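Side-chain contacts in centrosomal protein of 104 kDa (Homo sapiens, PDB 5LPH), which is required for ciliogenesis and for structural integrity at the ciliary tip, and whose tubulin-binding TOG domain is the part described here: residues M118-Y123 with A135-R140; M167-E172 with L207-T212; V144-T149 with S181-P186. One frame throughout, in Å; residues are numbered along the deposited sequence. Where two conformers were deposited one is given.

Contact 1: M118-Y123 with A135-R140; sequences MIITQY and AHCVER
C137 meets two isoleucines of the neighbouring helix, I119 through its sulfur and I120 through its CB. The helices that carry them, 106-126 and 131-147, run nearly antiparallel here, with segment axes 10.3 Å apart at 163°, and the CA atoms nearest each other across the two segments are those of I120 and C137, 7.2 Å apart. I120 makes the broader contact. Its CB points at the opposing helix, and I120 CG1, the next atom out, lies 3.8 Å from C137 CB. From there the chain runs on past the cysteine: the terminal I120 CD1 is still only 4.1 Å from C137 CB, while it approaches V138 CG2 at a looser 4.5 Å. C137 CB is thus met by two successive atoms of the isoleucine. The sulfur is used on I119 instead. With C137 SG lying beside its own backbone N (chi1 -65°), it reaches the branch methyl of I119, CG2, at 3.6 Å. All four residues are buried and the contact is apolar throughout. Beyond the pair, L90 and V94 of helix 83-100 add to the packing against I119 and C137 respectively, and I178 and I179 adjoin V138. The turn that carries both isoleucines is widened, pi-type, with M118 O accepting from Q122 N (2.9 Å) and Y123 N (3.0 Å). Small and branched apolar residues packing between antiparallel neighbours, with further helices behind them, form the kind of core on which the helical solenoid of a HEAT-repeat TOG domain is built.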
# COMPACT_ATOMS: atom_id res chain seq x y z
N MSE A 118 0.65 1.76 15.11
CA MSE A 118 1.27 2.25 16.35
C MSE A 118 2.68 2.72 16.10
O MSE A 118 3.11 3.73 16.66
CB MSE A 118 1.25 1.17 17.44
CG MSE A 118 1.92 1.64 18.74
SE MSE A 118 3.84 1.19 18.68
CE MSE A 118 3.44 -0.71 18.97
N ILE A 119 3.44 2.00 15.28
CA ILE A 119 4.83 2.37 14.97
C ILE A 119 4.90 3.72 14.24
O ILE A 119 5.69 4.59 14.62
CB ILE A 119 5.55 1.27 14.14
CG1 ILE A 119 5.79 0.03 15.00
CG2 ILE A 119 6.90 1.77 13.62
CD1 ILE A 119 6.06 -1.23 14.20
N ILE A 120 4.08 3.90 13.21
CA ILE A 120 4.09 5.13 12.41
C ILE A 120 3.51 6.33 13.19
O ILE A 120 4.08 7.41 13.15
CB ILE A 120 3.35 4.95 11.06
CG1 ILE A 120 4.08 3.92 10.19
CG2 ILE A 120 3.23 6.28 10.32
CD1 ILE A 120 3.24 3.35 9.07
N THR A 121 2.39 6.11 13.89
CA THR A 121 1.59 7.19 14.49
C THR A 121 1.92 7.52 15.96
O THR A 121 1.58 8.61 16.42
CB THR A 121 0.08 6.83 14.32
OG1 THR A 121 -0.22 6.79 12.92
CG2 THR A 121 -0.95 7.75 15.03
N GLN A 122 2.55 6.60 16.69
CA GLN A 122 2.82 6.80 18.12
C GLN A 122 4.30 6.70 18.50
O GLN A 122 4.82 7.60 19.15
CB GLN A 122 1.99 5.81 18.95
CG GLN A 122 0.51 5.80 18.61
CD GLN A 122 -0.32 5.00 19.60
OE1 GLN A 122 -0.89 3.96 19.25
NE2 GLN A 122 -0.38 5.48 20.84
N TYR A 123 4.96 5.62 18.09
CA TYR A 123 6.36 5.36 18.44
C TYR A 123 7.31 6.37 17.82
O TYR A 123 8.15 6.94 18.51
CB TYR A 123 6.73 3.95 17.98
CG TYR A 123 8.13 3.44 18.31
CD1 TYR A 123 8.40 2.80 19.52
CD2 TYR A 123 9.16 3.54 17.37
CE1 TYR A 123 9.67 2.30 19.80
CE2 TYR A 123 10.42 3.04 17.64
CZ TYR A 123 10.67 2.42 18.85
OH TYR A 123 11.94 1.93 19.10
N ALA A 135 9.54 6.64 6.33
CA ALA A 135 9.69 6.13 4.96
C ALA A 135 10.00 4.63 4.93
O ALA A 135 9.46 3.91 4.11
CB ALA A 135 10.77 6.91 4.22
N HIS A 136 10.87 4.18 5.83
CA HIS A 136 11.22 2.76 5.91
C HIS A 136 9.99 1.87 6.23
O HIS A 136 9.79 0.85 5.58
CB HIS A 136 12.34 2.53 6.93
CG HIS A 136 12.77 1.10 7.03
ND1 HIS A 136 13.62 0.50 6.13
CD2 HIS A 136 12.44 0.14 7.93
CE1 HIS A 136 13.81 -0.76 6.47
NE2 HIS A 136 13.10 -1.00 7.56
N CYS A 137 9.19 2.27 7.21
CA CYS A 137 7.95 1.56 7.55
C CYS A 137 7.02 1.44 6.35
O CYS A 137 6.51 0.36 6.04
CB CYS A 137 7.20 2.27 8.67
SG CYS A 137 8.07 2.27 10.25
N VAL A 138 6.84 2.56 5.66
CA VAL A 138 5.95 2.63 4.51
C VAL A 138 6.46 1.79 3.34
O VAL A 138 5.71 0.99 2.78
CB VAL A 138 5.70 4.10 4.10
CG1 VAL A 138 4.98 4.20 2.77
CG2 VAL A 138 4.90 4.81 5.18
N GLU A 139 7.73 1.95 2.98
CA GLU A 139 8.32 1.26 1.81
C GLU A 139 8.37 -0.27 1.96
O GLU A 139 8.22 -0.99 0.98
CB GLU A 139 9.72 1.79 1.49
CG GLU A 139 9.75 3.23 1.00
CD GLU A 139 11.13 3.88 1.04
OE1 GLU A 139 11.90 3.60 1.98
OE2 GLU A 139 11.45 4.69 0.14
N ARG A 140 8.59 -0.75 3.18
CA ARG A 140 8.65 -2.19 3.45
C ARG A 140 7.30 -2.87 3.57
O ARG A 140 7.24 -4.09 3.41
CB ARG A 140 9.47 -2.46 4.71
CG ARG A 140 10.93 -2.02 4.66
CD ARG A 140 11.70 -2.70 3.54
NE ARG A 140 11.82 -4.14 3.71
CZ ARG A 140 12.16 -5.01 2.76
NH1 ARG A 140 12.40 -4.62 1.51
NH2 ARG A 140 12.25 -6.31 3.05

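Contact 2: M167-E172 with L207-T212; sequences MALFKE and LKDLGT
D209 and L210, on the final turn of helix 193-210, approach L169 of segment 167-172, D209 meeting the CD1 and L210 the CD2 methyl of L169. Taken in sequence, D209 comes first. Its carboxylate oxygen OD2 lies 4.1 Å from L169 CD1, and the two side chains cross at about a right angle, a loose van der Waals approach near the surface. L210 follows and supplies the apolar part of the contact. Its CG is placed beside the backbone N (chi1 -62°), which carries L210 CD2 across the gap to L169 CD2 at 3.6 Å. L210 CD2 also comes to 4.3 Å from A168 O, a loose approach to the backbone. A168 CB points toward segment 207-212, in a buried position where I179 and L206 also pack on it. L206 touches L169 too, and P180 and S215 adjoin L210. G211 then ends the helix: G211 N still bonds to L207 O at 2.8 Å, but its positive phi (73°) breaks the helical course, and its O accepts from S215 OG. The facing segment turns as well, F170 taking the N-cap position of helix 171-174. Chemically, the join between the two segments is van der Waals in kind, with the leucine pair as its closest meeting. The aspartate contributes oxygen-to-methyl packing and no polar bond to L169, consistent with its exposed place at the margin, where water could solvate the carboxylate.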
# COMPACT_ATOMS: atom_id res chain seq x y z
N MSE A 167 -3.21 5.28 6.01
CA MSE A 167 -1.79 5.65 6.09
C MSE A 167 -1.46 6.78 5.14
O MSE A 167 -0.73 7.69 5.51
CB MSE A 167 -0.81 4.52 5.77
CG MSE A 167 -0.56 3.43 6.80
SE MSE A 167 1.15 2.59 6.26
CE MSE A 167 0.64 1.80 4.53
N ALA A 168 -2.00 6.73 3.92
CA ALA A 168 -1.78 7.79 2.93
C ALA A 168 -2.17 9.20 3.42
O ALA A 168 -1.60 10.19 2.94
CB ALA A 168 -2.50 7.47 1.63
N LEU A 169 -3.13 9.27 4.34
CA LEU A 169 -3.61 10.54 4.90
C LEU A 169 -3.05 10.91 6.30
O LEU A 169 -3.28 12.02 6.76
CB LEU A 169 -5.15 10.55 4.90
CG LEU A 169 -5.77 10.69 3.49
CD1 LEU A 169 -7.13 10.02 3.27
CD2 LEU A 169 -5.82 12.16 3.13
N PHE A 170 -2.31 10.01 6.95
CA PHE A 170 -1.52 10.39 8.15
C PHE A 170 -0.52 11.47 7.75
O PHE A 170 0.19 11.34 6.75
CB PHE A 170 -0.72 9.20 8.74
CG PHE A 170 -1.56 8.10 9.41
CD1 PHE A 170 -2.86 8.29 9.94
CD2 PHE A 170 -1.00 6.82 9.51
CE1 PHE A 170 -3.55 7.22 10.52
CE2 PHE A 170 -1.69 5.77 10.09
CZ PHE A 170 -2.96 5.96 10.60
N LYS A 171 -0.46 12.52 8.57
CA LYS A 171 0.29 13.75 8.24
C LYS A 171 1.75 13.48 7.82
O LYS A 171 2.20 13.94 6.75
CB LYS A 171 0.24 14.71 9.45
CG LYS A 171 -1.17 15.19 9.79
CD LYS A 171 -1.17 16.25 10.89
CE LYS A 171 -2.58 16.75 11.17
NZ LYS A 171 -2.60 17.80 12.22
N GLU A 172 2.44 12.67 8.61
CA GLU A 172 3.85 12.37 8.37
C GLU A 172 4.08 11.58 7.08
O GLU A 172 5.08 11.79 6.38
CB GLU A 172 4.46 11.59 9.54
CG GLU A 172 4.31 12.19 10.92
CD GLU A 172 3.11 11.66 11.70
OE1 GLU A 172 2.06 11.34 11.09
OE2 GLU A 172 3.22 11.55 12.94
N LEU A 207 -6.75 10.18 -5.19
CA LEU A 207 -6.64 11.32 -6.12
C LEU A 207 -7.63 12.43 -5.75
O LEU A 207 -7.26 13.59 -5.70
CB LEU A 207 -6.87 10.84 -7.56
CG LEU A 207 -6.81 11.82 -8.73
CD1 LEU A 207 -5.48 12.55 -8.75
CD2 LEU A 207 -7.02 11.03 -10.02
N LYS A 208 -8.88 12.06 -5.47
CA LYS A 208 -9.91 13.01 -5.01
C LYS A 208 -9.60 13.62 -3.64
O LYS A 208 -9.85 14.80 -3.42
CB LYS A 208 -11.32 12.39 -5.04
CG LYS A 208 -11.75 12.04 -6.46
CD LYS A 208 -12.96 11.13 -6.50
CE LYS A 208 -13.26 10.68 -7.93
NZ LYS A 208 -14.72 10.50 -8.16
N ASP A 209 -9.05 12.82 -2.72
CA ASP A 209 -8.71 13.29 -1.37
C ASP A 209 -7.43 14.15 -1.32
O ASP A 209 -7.39 15.13 -0.59
CB ASP A 209 -8.57 12.12 -0.39
CG ASP A 209 -9.85 11.29 -0.24
OD1 ASP A 209 -10.96 11.81 -0.49
OD2 ASP A 209 -9.74 10.10 0.12
N LEU A 210 -6.41 13.77 -2.09
CA LEU A 210 -5.08 14.41 -2.04
C LEU A 210 -4.81 15.41 -3.17
O LEU A 210 -4.02 16.34 -2.99
CB LEU A 210 -3.98 13.35 -2.07
CG LEU A 210 -3.92 12.35 -0.91
CD1 LEU A 210 -2.89 11.28 -1.20
CD2 LEU A 210 -3.61 13.06 0.39
N GLY A 211 -5.43 15.20 -4.33
CA GLY A 211 -5.27 16.09 -5.47
C GLY A 211 -3.91 15.97 -6.13
O GLY A 211 -3.22 14.97 -5.95
N THR A 212 -3.56 16.99 -6.90
CA THR A 212 -2.31 17.05 -7.66
C THR A 212 -1.38 18.11 -7.05
O THR A 212 -1.85 19.05 -6.41
CB THR A 212 -2.62 17.37 -9.14
OG1 THR A 212 -3.39 16.29 -9.71
CG2 THR A 212 -1.36 17.57 -9.97

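Contact 3: V144-T149 with S181-P186; sequences VLLTRT and SYLVQP
L146 inserts its forked end between Y182 and L183, joining helix 131-147 to the short helix 178-183 within the HEAT-repeat solenoid of this TOG domain; its segment belongs to the first HEAT repeat. The apolar contacts divide between the two methyls. L146 CD1 rests on Y182 CB at 3.9 Å, near the root of the tyrosine, and L146 CD2 meets L183 CD2 at 4.0 Å with the two leucine chains crossing at about a right angle. The tyrosine ring takes no part in this: although Y182 CB points at L146, chi1 of -69° sets the ring beside its own backbone N, and it leads away along helix 131-147 to pack on E139, I142 and P143. By contrast, the end of L183 comes nearer to L146 than the direction of its CB would suggest. L202 of helix 193-210 touches both L146 and L183, while I164 adds to the packing on L146 from helix 154-169. Charged and polar bonds lie to the sides of this apolar centre: R148 forms a salt bridge with D151, and Q199 NE2 reaches the carbonyls of L183 and Q185, tying the end of the short helix to helix 193-210. Within segment 144-149, L146 O has two donors, both from T149. T149 N lies 3.1 Å from L146 O, whereas T149 OG1 comes to 2.5 Å from L146 O, with a C=O...OG1 angle of 137° and the hydroxyl oxygen tilted 16° from the carbonyl plane.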
# COMPACT_ATOMS: atom_id res chain seq x y z
N VAL A 144 3.51 -4.99 0.04
CA VAL A 144 3.01 -6.28 0.50
C VAL A 144 1.52 -6.17 0.83
O VAL A 144 0.74 -7.09 0.57
CB VAL A 144 3.79 -6.78 1.74
CG1 VAL A 144 3.28 -8.15 2.17
CG2 VAL A 144 5.28 -6.87 1.42
N LEU A 145 1.13 -5.03 1.39
CA LEU A 145 -0.27 -4.75 1.69
C LEU A 145 -1.12 -4.61 0.42
O LEU A 145 -2.28 -5.04 0.41
CB LEU A 145 -0.37 -3.50 2.56
CG LEU A 145 -1.61 -3.30 3.43
CD1 LEU A 145 -2.02 -4.54 4.21
CD2 LEU A 145 -1.33 -2.16 4.39
N LEU A 146 -0.54 -4.05 -0.65
CA LEU A 146 -1.21 -3.98 -1.96
C LEU A 146 -1.48 -5.35 -2.57
O LEU A 146 -2.50 -5.52 -3.23
CB LEU A 146 -0.44 -3.12 -2.97
CG LEU A 146 -0.66 -1.61 -2.94
CD1 LEU A 146 0.37 -0.95 -3.85
CD2 LEU A 146 -2.08 -1.23 -3.36
N THR A 147 -0.58 -6.31 -2.38
CA THR A 147 -0.83 -7.70 -2.80
C THR A 147 -2.06 -8.30 -2.11
O THR A 147 -2.82 -9.02 -2.75
CB THR A 147 0.38 -8.64 -2.58
OG1 THR A 147 0.81 -8.57 -1.22
CG2 THR A 147 1.53 -8.27 -3.50
N ARG A 148 -2.29 -7.97 -0.84
CA ARG A 148 -3.49 -8.41 -0.12
C ARG A 148 -4.81 -7.77 -0.60
O ARG A 148 -5.88 -8.28 -0.27
CB ARG A 148 -3.37 -8.20 1.40
CG ARG A 148 -2.23 -8.92 2.12
CD ARG A 148 -2.06 -10.40 1.77
NE ARG A 148 -3.23 -11.23 2.06
CZ ARG A 148 -3.54 -11.78 3.24
NH1 ARG A 148 -2.81 -11.59 4.33
NH2 ARG A 148 -4.63 -12.54 3.33
N THR A 149 -4.74 -6.67 -1.36
CA THR A 149 -5.94 -6.13 -2.02
C THR A 149 -6.36 -6.94 -3.26
O THR A 149 -7.40 -6.65 -3.85
CB THR A 149 -5.80 -4.63 -2.40
OG1 THR A 149 -4.78 -4.47 -3.39
CG2 THR A 149 -5.47 -3.76 -1.20
N SER A 181 2.81 7.09 -5.49
CA SER A 181 3.73 6.52 -6.47
C SER A 181 3.56 5.01 -6.69
O SER A 181 3.84 4.52 -7.78
CB SER A 181 5.17 6.83 -6.06
OG SER A 181 6.09 6.21 -6.93
N TYR A 182 3.12 4.27 -5.67
CA TYR A 182 2.77 2.85 -5.83
C TYR A 182 1.47 2.67 -6.59
O TYR A 182 1.33 1.71 -7.35
CB TYR A 182 2.66 2.14 -4.48
CG TYR A 182 3.99 1.99 -3.80
CD1 TYR A 182 4.97 1.16 -4.34
CD2 TYR A 182 4.28 2.69 -2.64
CE1 TYR A 182 6.21 1.03 -3.72
CE2 TYR A 182 5.51 2.57 -2.02
CZ TYR A 182 6.46 1.74 -2.56
OH TYR A 182 7.66 1.62 -1.92
N LEU A 183 0.51 3.57 -6.38
CA LEU A 183 -0.82 3.46 -6.98
C LEU A 183 -0.87 3.80 -8.47
O LEU A 183 -1.81 3.40 -9.15
CB LEU A 183 -1.82 4.32 -6.21
CG LEU A 183 -2.00 3.98 -4.73
CD1 LEU A 183 -2.88 5.01 -4.04
CD2 LEU A 183 -2.59 2.58 -4.56
N VAL A 184 0.13 4.53 -8.97
CA VAL A 184 0.23 4.85 -10.41
C VAL A 184 1.19 3.93 -11.19
O VAL A 184 1.44 4.16 -12.37
CB VAL A 184 0.60 6.34 -10.67
CG1 VAL A 184 -0.43 7.26 -10.01
CG2 VAL A 184 2.01 6.70 -10.20
N GLN A 185 1.72 2.90 -10.54
CA GLN A 185 2.59 1.93 -11.20
C GLN A 185 1.73 1.11 -12.15
O GLN A 185 0.63 0.69 -11.76
CB GLN A 185 3.30 1.02 -10.18
CG GLN A 185 4.55 0.34 -10.74
CD GLN A 185 5.27 -0.53 -9.72
OE1 GLN A 185 5.28 -0.23 -8.53
NE2 GLN A 185 5.89 -1.60 -10.20
N PRO A 186 2.19 0.87 -13.39
CA PRO A 186 1.27 0.28 -14.36
C PRO A 186 0.82 -1.14 -14.00
O PRO A 186 1.56 -1.90 -13.38
CB PRO A 186 2.07 0.28 -15.67
CG PRO A 186 3.36 0.97 -15.39
CD PRO A 186 3.57 0.91 -13.91

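How the contacts relate
The three contacts lie in one TOG domain, their centres 15 to 17 Å apart. Contact 1 precedes both others along the chain. Contacts 2 and 3 interleave: 144-149, 167-172, 181-186, 207-212. Helix 131-147 serves contacts 1 and 3, and E139 CA comes within 3.8 Å of Y182 OH between them. Contacts 1 and 2 also touch, I120 CD1 lying 3.6 Å from M167 SE (selenomethionine) and T121 OG1 3.4 Å from F170 CE2. Contacts 2 and 3 do not touch, their nearest atoms being about 4 Å apart. Together they join helices from 106-126 to 193-210 within the solenoid.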